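Side-chain contacts in uncharacterized protein MTH_862 (Methanothermobacter thermautotrophicus, PDB 2R47), which is of unknown function but belongs to an archaeal protein family and forms a two-chain assembly whose sheet runs on across the subunit interface: residues R10-K13 with E14-V18; L68-E72 with Y73-L77; L88-L91 with G92-M96; K107-V110 with E111-E115. All coordinates share one frame; numbering follows the deposited sequence. Where two conformers were deposited one is given.

Contact 1: residues R10-K13 with E14-V18; sequences RGIK and EHLGV. With SO4 (sulfate ion), chain F.
The chain leaves strand 4-10 at R10, bends at G11 and winds into the first turns of helix 11-22, with H15 N, L16 N and G17 N bonded to the carbonyls of G11, I12 and K13. L16 N meets I12 O almost head-on (N-H...O angle 177°). The E14 side chain folds back over the turn. Its CG sits beside its own backbone N (chi1 -64°), and the extended chain carries OE1 to within 3.0 Å of R10 N. That N-H arrives from well above the carboxylate plane. I12 CG2 rests 4.2 Å from L16 CG. H15 stacks on F9, while I148 of the second subunit packs on I12 and H15. A sulfate, probably from the crystallisation liquor, sits at the amino end of the helix. I12 N bonds to its O2, and K13 N bonds to its O4 at 2.6 Å. The K13 chain bends at its far torsions so that NZ also reaches O4, at 3.0 Å. At the G11 backbone angles a side chain would press on R10 O and also collide with sulfate O3. A water accepts the N-H of E14 at 3.0 Å and lies 2.7 Å from R10 O.

Contact 2: residues L68-E72 with Y73-L77; sequences LEVTE and YGVEL
T71 OG1 is gripped from two sides: it donates a very short 2.5 Å bond to E76 OE2 and accepts the N-H of Y73 at 3.0 Å. The second bond makes an ST turn. It sits inside the type I beta turn T71-G74, which closes the hairpin of strands 66-71 and 74-78. The T71 hydroxyl lies between its own backbone N and carbonyl carbon (chi1 74°), facing both partners. E76 comes across it at about a right angle, with OE2 also 3.3 Å from T71 CB. A valine in place of T71 would probably leave E76 OE2 and Y73 N without this shared partner and set the E76 carboxylate free to turn. Backbone bonds pair T71 with G74 and E69 with E76 in both directions. At the G74 backbone angles, a side chain would press on the carbonyl of Y73. T71 OG1 lies at the edge of the Y73 ring, near its plane. E72 runs alongside this ring, with CG 3.5 Å from Y73 CD2. Y73 OH hydrogen-bonds to the backbone O of K64 of the second subunit. The face of L68, V70, V75 and L77 is apolar. There V75 CG1 touches L68 CB at 3.7 Å, and the L68 and L77 side chains lie side by side. The T71 hydroxyl spends its single proton on E76 and can therefore only accept from Y73, so one group ties the turn to the strand that follows.

Contact 3: residues L88-L91 with G92-M96; sequences LVLL and GGLSM
L90 and L94 both hold CG beside the backbone N and anti to the carbonyl carbon (chi1 -56° and -67°), and this brings their branches together at the end of strand 88-91. L90 CD2 meets L94 CD1 at 4.0 Å, the two side chains crossing at about a right angle. The backbone makes this possible by turning sharply after L91. L94 N bonds to L91 O at 3.0 Å, and the N-H comes from above the carbonyl plane rather than within it. L94 CB and CG both lie 3.5 Å from the same oxygen, so the leucine leans over the carbonyl that its own N-H binds. The next turn is tied in the same short-range way. G92 O takes the N-H of S95 at 3.0 Å and also the S95 hydroxyl at 2.8 Å, the latter in the carbonyl plane. M96 N bonds to G93 O and continues the pattern. The leucine pair is buried. A32 of strand 28-33 touches both side chains, and F129 packs on L90. G93 N makes a weak hydrogen bond to the cysteinesulfonic acid at position 38, which places this turn beside that oxidised residue. A short 3-10 segment following a parallel strand, with glycines at the strand's carboxyl end, fits an alpha/beta fold in which the chain turns off the sheet before the next helix, here 103-113.

Contact 4: residues K107-V110 with E111-E115; sequences KKLV and EDALE
The carboxyl end of helix 103-113 is the setting here, where K107-V110 touch E111-L114 in the last turns before the chain leaves helical geometry at L114. Backbone N-H groups of E111, D112 and A113 bond four residues back in regular fashion. The outer side carries a salt bridge between K108 and D112, one turn apart. The K108 chain starts out with CG trans to the main-chain N (chi1 179°), then bends at chi2. This lays its chain obliquely across the D112 carboxylate. K108 NZ reaches D112 OD2 at 3.2 Å, a weak hydrogen bond, and K108 CE lies 3.4 Å from D112 OD1 and OD2. With alanine in place of D112, the K108 ammonium would probably lose this mate and its bent chain would be freer to swing. K107 pairs instead with E104. The inner side is apolar. L109 CD1 touches A113 CB at 3.8 Å. V110 and L114 lie side by side, pointing the same way, with V110 CG1 4.1 Å from L114 CD2. L88 and L120 of the neighbouring strands pack against V110 and L114. The final helical bond, L114 N to V110 O, is longer, at 3.2 Å, and comes from above the carbonyl plane. A water then donates to V110 O at 2.8 Å and to L114 O at 3.2 Å.

Contact 3 is the buried one, its centre about 6 Å from the centre of the chain. Contacts 1, 2 and 4 lie farther out, partly buried. Contacts 3 and 4 touch: L88 and L90 of the strand pack on L109, V110 and L114. Contacts 1 and 4 lie at opposite ends of different helices: the amino end of 11-22 and the carboxyl end of 103-113. One gathers an anion, the other carries a lysine-aspartate pair along the last turns. Contacts 2 and 3 reach the same sheet; contacts 1 and 2 meet the second subunit. Charged side chains take part in the outer contacts; contact 3 uses a leucine pair, a backbone bond and a serine hydroxyl inside the turn.

Contact 1: residues R10-K13 with E14-V18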
loop_
_atom_site.group_PDB
_atom_site.type_symbol
_atom_site.label_atom_id
_atom_site.label_comp_id
_atom_site.label_asym_id
_atom_site.label_seq_id
_atom_site.Cartn_x
_atom_site.Cartn_y
_atom_site.Cartn_z
ATOM N N ARG A 10 1.929 1.356 16.581
ATOM C CA ARG A 10 1.109 0.190 16.290
ATOM C C ARG A 10 -0.094 0.627 15.468
ATOM O O ARG A 10 -0.736 1.647 15.753
ATOM C CB ARG A 10 0.684 -0.462 17.612
ATOM C CG ARG A 10 -0.175 -1.686 17.423
ATOM C CD ARG A 10 -0.184 -2.545 18.683
ATOM N NE ARG A 10 -1.126 -3.658 18.590
ATOM C CZ ARG A 10 -1.057 -4.688 17.733
ATOM N NH1 ARG A 10 -0.108 -4.772 16.778
ATOM N NH2 ARG A 10 -1.989 -5.631 17.803
ATOM N N GLY A 11 -0.387 -0.148 14.434
ATOM C CA GLY A 11 -1.510 0.115 13.552
ATOM C C GLY A 11 -1.184 1.073 12.427
ATOM O O GLY A 11 -0.212 1.835 12.524
ATOM N N ILE A 12 -2.038 1.073 11.393
ATOM C CA ILE A 12 -1.904 1.962 10.219
ATOM C C ILE A 12 -2.040 3.432 10.578
ATOM O O ILE A 12 -1.278 4.258 10.120
ATOM C CB ILE A 12 -2.974 1.647 9.121
ATOM C CG1 ILE A 12 -2.885 0.177 8.668
ATOM C CG2 ILE A 12 -2.744 2.540 7.874
ATOM C CD1 ILE A 12 -1.641 -0.141 7.881
ATOM N N LYS A 13 -3.006 3.771 11.427
ATOM C CA LYS A 13 -3.122 5.208 11.800
ATOM C C LYS A 13 -1.827 5.788 12.379
ATOM O O LYS A 13 -1.400 6.874 11.971
ATOM C CB LYS A 13 -4.323 5.450 12.734
ATOM C CG LYS A 13 -5.651 5.564 11.982
ATOM C CD LYS A 13 -6.797 5.926 12.946
ATOM C CE LYS A 13 -7.937 4.972 12.772
ATOM N NZ LYS A 13 -7.593 3.618 13.352
ATOM N N GLU A 14 -1.179 5.066 13.292
ATOM C CA GLU A 14 0.073 5.551 13.897
ATOM C C GLU A 14 1.236 5.487 12.933
ATOM O O GLU A 14 2.140 6.277 13.020
ATOM C CB GLU A 14 0.407 4.761 15.161
ATOM C CG GLU A 14 -0.664 4.956 16.285
ATOM C CD GLU A 14 -0.384 4.158 17.534
ATOM O OE1 GLU A 14 0.806 3.895 17.807
ATOM O OE2 GLU A 14 -1.360 3.786 18.249
ATOM N N HIS A 15 1.235 4.493 12.044
ATOM C CA HIS A 15 2.267 4.393 11.005
ATOM C C HIS A 15 2.264 5.652 10.120
ATOM O O HIS A 15 3.323 6.303 9.917
ATOM C CB HIS A 15 1.994 3.151 10.149
ATOM C CG HIS A 15 3.165 2.717 9.320
ATOM N ND1 HIS A 15 3.086 1.672 8.435
ATOM C CD2 HIS A 15 4.455 3.154 9.283
ATOM C CE1 HIS A 15 4.269 1.486 7.864
ATOM N NE2 HIS A 15 5.113 2.386 8.354
ATOM N N LEU A 16 1.081 6.035 9.633
ATOM C CA LEU A 16 0.969 7.291 8.893
ATOM C C LEU A 16 1.342 8.507 9.757
ATOM O O LEU A 16 2.021 9.447 9.296
ATOM C CB LEU A 16 -0.465 7.462 8.330
ATOM C CG LEU A 16 -0.994 6.333 7.409
ATOM C CD1 LEU A 16 -2.445 6.662 6.989
ATOM C CD2 LEU A 16 -0.070 6.163 6.216
ATOM N N GLY A 17 0.883 8.499 11.010
ATOM C CA GLY A 17 1.166 9.619 11.926
ATOM C C GLY A 17 2.631 9.902 12.207
ATOM O O GLY A 17 3.063 11.077 12.194
ATOM N N VAL A 18 3.416 8.853 12.453
ATOM C CA VAL A 18 4.865 9.071 12.686
ATOM C C VAL A 18 5.551 9.579 11.420
ATOM O O VAL A 18 6.527 10.316 11.493
ATOM C CB VAL A 18 5.598 7.845 13.269
ATOM C CG1 VAL A 18 4.966 7.442 14.611
ATOM C CG2 VAL A 18 5.605 6.658 12.273
HETATM S S SO4 F . -5.253 1.145 12.990
HETATM O O1 SO4 F . -6.711 1.005 13.097
HETATM O O2 SO4 F . -4.905 0.306 11.811
HETATM O O3 SO4 F . -4.623 0.753 14.239
HETATM O O4 SO4 F . -4.887 2.496 12.750
HETATM O O HOH W 1 -2.809 3.040 14.827
#

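Contact 2: residues L68-E72 with Y73-L77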
loop_
_atom_site.group_PDB
_atom_site.type_symbol
_atom_site.label_atom_id
_atom_site.label_comp_id
_atom_site.label_asym_id
_atom_site.label_seq_id
_atom_site.Cartn_x
_atom_site.Cartn_y
_atom_site.Cartn_z
ATOM N N LEU A 68 2.724 12.660 -7.698
ATOM C CA LEU A 68 1.738 11.888 -6.961
ATOM C C LEU A 68 0.610 12.846 -6.658
ATOM O O LEU A 68 0.747 13.730 -5.802
ATOM C CB LEU A 68 2.376 11.326 -5.681
ATOM C CG LEU A 68 3.318 10.127 -5.868
ATOM C CD1 LEU A 68 4.113 9.898 -4.561
ATOM C CD2 LEU A 68 2.585 8.875 -6.257
ATOM N N GLU A 69 -0.477 12.702 -7.405
ATOM C CA GLU A 69 -1.591 13.658 -7.373
ATOM C C GLU A 69 -2.881 13.066 -6.799
ATOM O O GLU A 69 -3.231 11.929 -7.116
ATOM C CB GLU A 69 -1.838 14.194 -8.790
ATOM C CG GLU A 69 -0.715 15.151 -9.233
ATOM C CD GLU A 69 -0.967 15.847 -10.561
ATOM O OE1 GLU A 69 -1.843 15.417 -11.349
ATOM O OE2 GLU A 69 -0.257 16.829 -10.829
ATOM N N VAL A 70 -3.599 13.848 -5.993
ATOM C CA VAL A 70 -4.861 13.356 -5.420
ATOM C C VAL A 70 -6.021 13.480 -6.428
ATOM O O VAL A 70 -6.284 14.540 -6.973
ATOM C CB VAL A 70 -5.216 14.036 -4.067
ATOM C CG1 VAL A 70 -6.550 13.476 -3.541
ATOM C CG2 VAL A 70 -4.143 13.759 -3.037
ATOM N N THR A 71 -6.716 12.384 -6.677
ATOM C CA THR A 71 -7.897 12.405 -7.536
ATOM C C THR A 71 -9.098 11.881 -6.737
ATOM O O THR A 71 -8.942 11.516 -5.581
ATOM C CB THR A 71 -7.678 11.526 -8.801
ATOM O OG1 THR A 71 -7.751 10.132 -8.445
ATOM C CG2 THR A 71 -6.295 11.779 -9.426
ATOM N N GLU A 72 -10.284 11.763 -7.349
ATOM C CA GLU A 72 -11.380 11.075 -6.633
ATOM C C GLU A 72 -11.139 9.589 -6.329
ATOM O O GLU A 72 -11.910 8.956 -5.550
ATOM C CB GLU A 72 -12.712 11.231 -7.345
ATOM C CG GLU A 72 -12.941 10.235 -8.428
ATOM C CD GLU A 72 -14.314 10.371 -9.087
ATOM O OE1 GLU A 72 -15.347 9.899 -8.522
ATOM O OE2 GLU A 72 -14.334 10.935 -10.196
ATOM N N TYR A 73 -10.081 9.031 -6.922
ATOM C CA TYR A 73 -9.726 7.635 -6.668
ATOM C C TYR A 73 -8.602 7.425 -5.637
ATOM O O TYR A 73 -8.316 6.264 -5.230
ATOM C CB TYR A 73 -9.364 6.946 -7.989
ATOM C CG TYR A 73 -10.585 6.676 -8.898
ATOM C CD1 TYR A 73 -11.280 5.465 -8.841
ATOM C CD2 TYR A 73 -11.028 7.636 -9.806
ATOM C CE1 TYR A 73 -12.408 5.213 -9.685
ATOM C CE2 TYR A 73 -12.144 7.417 -10.606
ATOM C CZ TYR A 73 -12.832 6.206 -10.549
ATOM O OH TYR A 73 -13.919 6.024 -11.380
ATOM N N GLY A 74 -7.999 8.516 -5.174
ATOM C CA GLY A 74 -6.880 8.435 -4.260
ATOM C C GLY A 74 -5.721 9.131 -4.943
ATOM O O GLY A 74 -5.923 10.079 -5.712
ATOM N N VAL A 75 -4.513 8.677 -4.656
ATOM C CA VAL A 75 -3.315 9.232 -5.246
ATOM C C VAL A 75 -2.991 8.471 -6.509
ATOM O O VAL A 75 -2.926 7.226 -6.476
ATOM C CB VAL A 75 -2.132 9.129 -4.252
ATOM C CG1 VAL A 75 -0.848 9.652 -4.884
ATOM C CG2 VAL A 75 -2.471 9.924 -3.003
ATOM N N GLU A 76 -2.842 9.200 -7.613
ATOM C CA GLU A 76 -2.472 8.609 -8.875
ATOM C C GLU A 76 -1.225 9.306 -9.404
ATOM O O GLU A 76 -0.919 10.429 -9.014
ATOM C CB GLU A 76 -3.610 8.725 -9.912
ATOM C CG GLU A 76 -4.944 8.078 -9.439
ATOM C CD GLU A 76 -5.994 8.072 -10.525
ATOM O OE1 GLU A 76 -5.728 7.491 -11.601
ATOM O OE2 GLU A 76 -7.102 8.602 -10.304
ATOM N N LEU A 77 -0.540 8.640 -10.329
ATOM C CA LEU A 77 0.644 9.206 -10.965
ATOM C C LEU A 77 0.255 10.214 -12.029
ATOM O O LEU A 77 -0.664 9.980 -12.802
ATOM C CB LEU A 77 1.523 8.092 -11.513
ATOM C CG LEU A 77 2.183 7.176 -10.480
ATOM C CD1 LEU A 77 2.777 5.959 -11.176
ATOM C CD2 LEU A 77 3.279 7.925 -9.753
#

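Contact 3: residues L88-L91 with G92-M96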
loop_
_atom_site.group_PDB
_atom_site.type_symbol
_atom_site.label_atom_id
_atom_site.label_comp_id
_atom_site.label_asym_id
_atom_site.label_seq_id
_atom_site.Cartn_x
_atom_site.Cartn_y
_atom_site.Cartn_z
ATOM N N LEU A 88 13.881 13.015 0.838
ATOM C CA LEU A 88 13.890 11.908 -0.083
ATOM C C LEU A 88 13.652 10.650 0.736
ATOM O O LEU A 88 14.420 10.352 1.629
ATOM C CB LEU A 88 15.213 11.829 -0.845
ATOM C CG LEU A 88 15.360 10.655 -1.831
ATOM C CD1 LEU A 88 14.236 10.514 -2.881
ATOM C CD2 LEU A 88 16.768 10.730 -2.497
ATOM N N VAL A 89 12.593 9.901 0.401
ATOM C CA VAL A 89 12.239 8.708 1.136
ATOM C C VAL A 89 12.590 7.498 0.255
ATOM O O VAL A 89 11.977 7.265 -0.820
ATOM C CB VAL A 89 10.696 8.695 1.529
ATOM C CG1 VAL A 89 10.364 7.399 2.340
ATOM C CG2 VAL A 89 10.280 10.027 2.257
ATOM N N LEU A 90 13.570 6.725 0.696
ATOM C CA LEU A 90 13.911 5.470 0.012
ATOM C C LEU A 90 12.985 4.377 0.552
ATOM O O LEU A 90 12.848 4.218 1.785
ATOM C CB LEU A 90 15.369 5.076 0.297
ATOM C CG LEU A 90 16.403 6.165 -0.074
ATOM C CD1 LEU A 90 17.882 5.594 0.237
ATOM C CD2 LEU A 90 16.207 6.643 -1.514
ATOM N N LEU A 91 12.403 3.604 -0.359
ATOM C CA LEU A 91 11.525 2.487 -0.007
ATOM C C LEU A 91 12.313 1.196 0.052
ATOM O O LEU A 91 13.326 1.029 -0.674
ATOM C CB LEU A 91 10.314 2.436 -0.984
ATOM C CG LEU A 91 9.527 3.772 -0.915
ATOM C CD1 LEU A 91 8.424 3.781 -2.003
ATOM C CD2 LEU A 91 8.860 4.019 0.446
ATOM N N GLY A 92 11.893 0.285 0.949
ATOM C CA GLY A 92 12.674 -0.905 1.221
ATOM C C GLY A 92 13.059 -1.795 0.036
ATOM O O GLY A 92 14.133 -2.421 0.051
ATOM N N GLY A 93 12.186 -1.879 -0.958
ATOM C CA GLY A 93 12.430 -2.681 -2.158
ATOM C C GLY A 93 13.729 -2.316 -2.842
ATOM O O GLY A 93 14.342 -3.173 -3.492
ATOM N N LEU A 94 14.181 -1.060 -2.710
ATOM C CA LEU A 94 15.459 -0.667 -3.358
ATOM C C LEU A 94 16.649 -1.486 -2.860
ATOM O O LEU A 94 17.684 -1.593 -3.560
ATOM C CB LEU A 94 15.784 0.794 -3.120
ATOM C CG LEU A 94 14.859 1.830 -3.773
ATOM C CD1 LEU A 94 15.323 3.263 -3.452
ATOM C CD2 LEU A 94 14.846 1.605 -5.261
ATOM N N SER A 95 16.514 -2.001 -1.645
ATOM C CA SER A 95 17.645 -2.720 -0.996
ATOM C C SER A 95 17.617 -4.205 -1.335
ATOM O O SER A 95 18.505 -4.962 -0.909
ATOM C CB SER A 95 17.657 -2.526 0.533
ATOM O OG SER A 95 16.553 -3.129 1.160
ATOM N N MET A 96 16.618 -4.648 -2.072
ATOM C CA MET A 96 16.468 -6.083 -2.363
ATOM C C MET A 96 17.475 -6.527 -3.418
ATOM O O MET A 96 17.712 -5.813 -4.363
ATOM C CB MET A 96 15.042 -6.432 -2.830
ATOM C CG MET A 96 14.735 -6.018 -4.273
ATOM S SD MET A 96 13.237 -6.695 -5.009
ATOM C CE MET A 96 12.033 -5.519 -4.435
#

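Contact 4: residues K107-V110 with E111-E115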
loop_
_atom_site.group_PDB
_atom_site.type_symbol
_atom_site.label_atom_id
_atom_site.label_comp_id
_atom_site.label_asym_id
_atom_site.label_seq_id
_atom_site.Cartn_x
_atom_site.Cartn_y
_atom_site.Cartn_z
ATOM N N LYS A 107 23.287 6.249 -4.183
ATOM C CA LYS A 107 23.979 7.446 -3.724
ATOM C C LYS A 107 23.917 8.565 -4.751
ATOM O O LYS A 107 23.898 9.749 -4.386
ATOM C CB LYS A 107 25.429 7.145 -3.372
ATOM C CG LYS A 107 25.621 6.251 -2.190
ATOM C CD LYS A 107 27.128 5.962 -2.147
ATOM C CE LYS A 107 27.515 5.076 -1.040
ATOM N NZ LYS A 107 28.949 4.663 -1.246
ATOM N N LYS A 108 23.916 8.202 -6.033
ATOM C CA LYS A 108 23.795 9.215 -7.091
ATOM C C LYS A 108 22.398 9.821 -7.047
ATOM O O LYS A 108 22.228 11.011 -7.277
ATOM C CB LYS A 108 24.030 8.607 -8.472
ATOM C CG LYS A 108 23.899 9.632 -9.593
ATOM C CD LYS A 108 25.131 10.542 -9.654
ATOM C CE LYS A 108 25.001 11.612 -10.749
ATOM N NZ LYS A 108 24.247 11.107 -11.946
ATOM N N LEU A 109 21.394 8.990 -6.795
ATOM C CA LEU A 109 20.013 9.502 -6.614
ATOM C C LEU A 109 19.951 10.510 -5.488
ATOM O O LEU A 109 19.307 11.546 -5.611
ATOM C CB LEU A 109 19.035 8.366 -6.316
ATOM C CG LEU A 109 17.606 8.853 -6.078
ATOM C CD1 LEU A 109 16.982 9.526 -7.338
ATOM C CD2 LEU A 109 16.723 7.717 -5.560
ATOM N N VAL A 110 20.611 10.186 -4.372
ATOM C CA VAL A 110 20.567 11.059 -3.216
ATOM C C VAL A 110 21.237 12.374 -3.601
ATOM O O VAL A 110 20.731 13.450 -3.296
ATOM C CB VAL A 110 21.191 10.401 -1.975
ATOM C CG1 VAL A 110 21.240 11.414 -0.803
ATOM C CG2 VAL A 110 20.368 9.158 -1.572
ATOM N N GLU A 111 22.364 12.286 -4.311
ATOM C CA GLU A 111 23.063 13.472 -4.769
ATOM C C GLU A 111 22.212 14.317 -5.686
ATOM O O GLU A 111 22.204 15.563 -5.573
ATOM C CB GLU A 111 24.340 13.072 -5.511
ATOM C CG GLU A 111 25.209 14.266 -5.881
ATOM C CD GLU A 111 25.693 15.041 -4.651
ATOM O OE1 GLU A 111 25.753 14.432 -3.549
ATOM O OE2 GLU A 111 26.025 16.250 -4.787
ATOM N N ASP A 112 21.498 13.667 -6.605
ATOM C CA ASP A 112 20.715 14.394 -7.608
ATOM C C ASP A 112 19.342 14.915 -7.154
ATOM O O ASP A 112 18.927 16.023 -7.533
ATOM C CB ASP A 112 20.491 13.520 -8.851
ATOM C CG ASP A 112 21.779 13.251 -9.648
ATOM O OD1 ASP A 112 22.847 13.890 -9.421
ATOM O OD2 ASP A 112 21.707 12.354 -10.512
ATOM N N ALA A 113 18.594 14.088 -6.444
ATOM C CA ALA A 113 17.191 14.350 -6.163
ATOM C C ALA A 113 16.984 15.025 -4.819
ATOM O O ALA A 113 15.969 15.690 -4.638
ATOM C CB ALA A 113 16.384 13.045 -6.182
ATOM N N LEU A 114 17.920 14.859 -3.882
ATOM C CA LEU A 114 17.729 15.498 -2.571
ATOM C C LEU A 114 18.385 16.862 -2.575
ATOM O O LEU A 114 19.594 16.958 -2.827
ATOM C CB LEU A 114 18.293 14.618 -1.444
ATOM C CG LEU A 114 18.018 15.093 -0.008
ATOM C CD1 LEU A 114 16.502 15.254 0.312
ATOM C CD2 LEU A 114 18.729 14.118 1.009
ATOM N N GLU A 115 17.620 17.925 -2.303
ATOM C CA GLU A 115 18.239 19.245 -2.301
ATOM C C GLU A 115 19.325 19.326 -1.187
ATOM O O GLU A 115 19.232 18.631 -0.159
ATOM C CB GLU A 115 17.173 20.353 -2.192
ATOM C CG GLU A 115 16.664 20.583 -0.845
ATOM C CD GLU A 115 15.664 21.737 -0.787
ATOM O OE1 GLU A 115 14.866 21.981 -1.720
ATOM O OE2 GLU A 115 15.713 22.431 0.216
HETATM O O HOH W 2 22.120 15.352 -1.709
#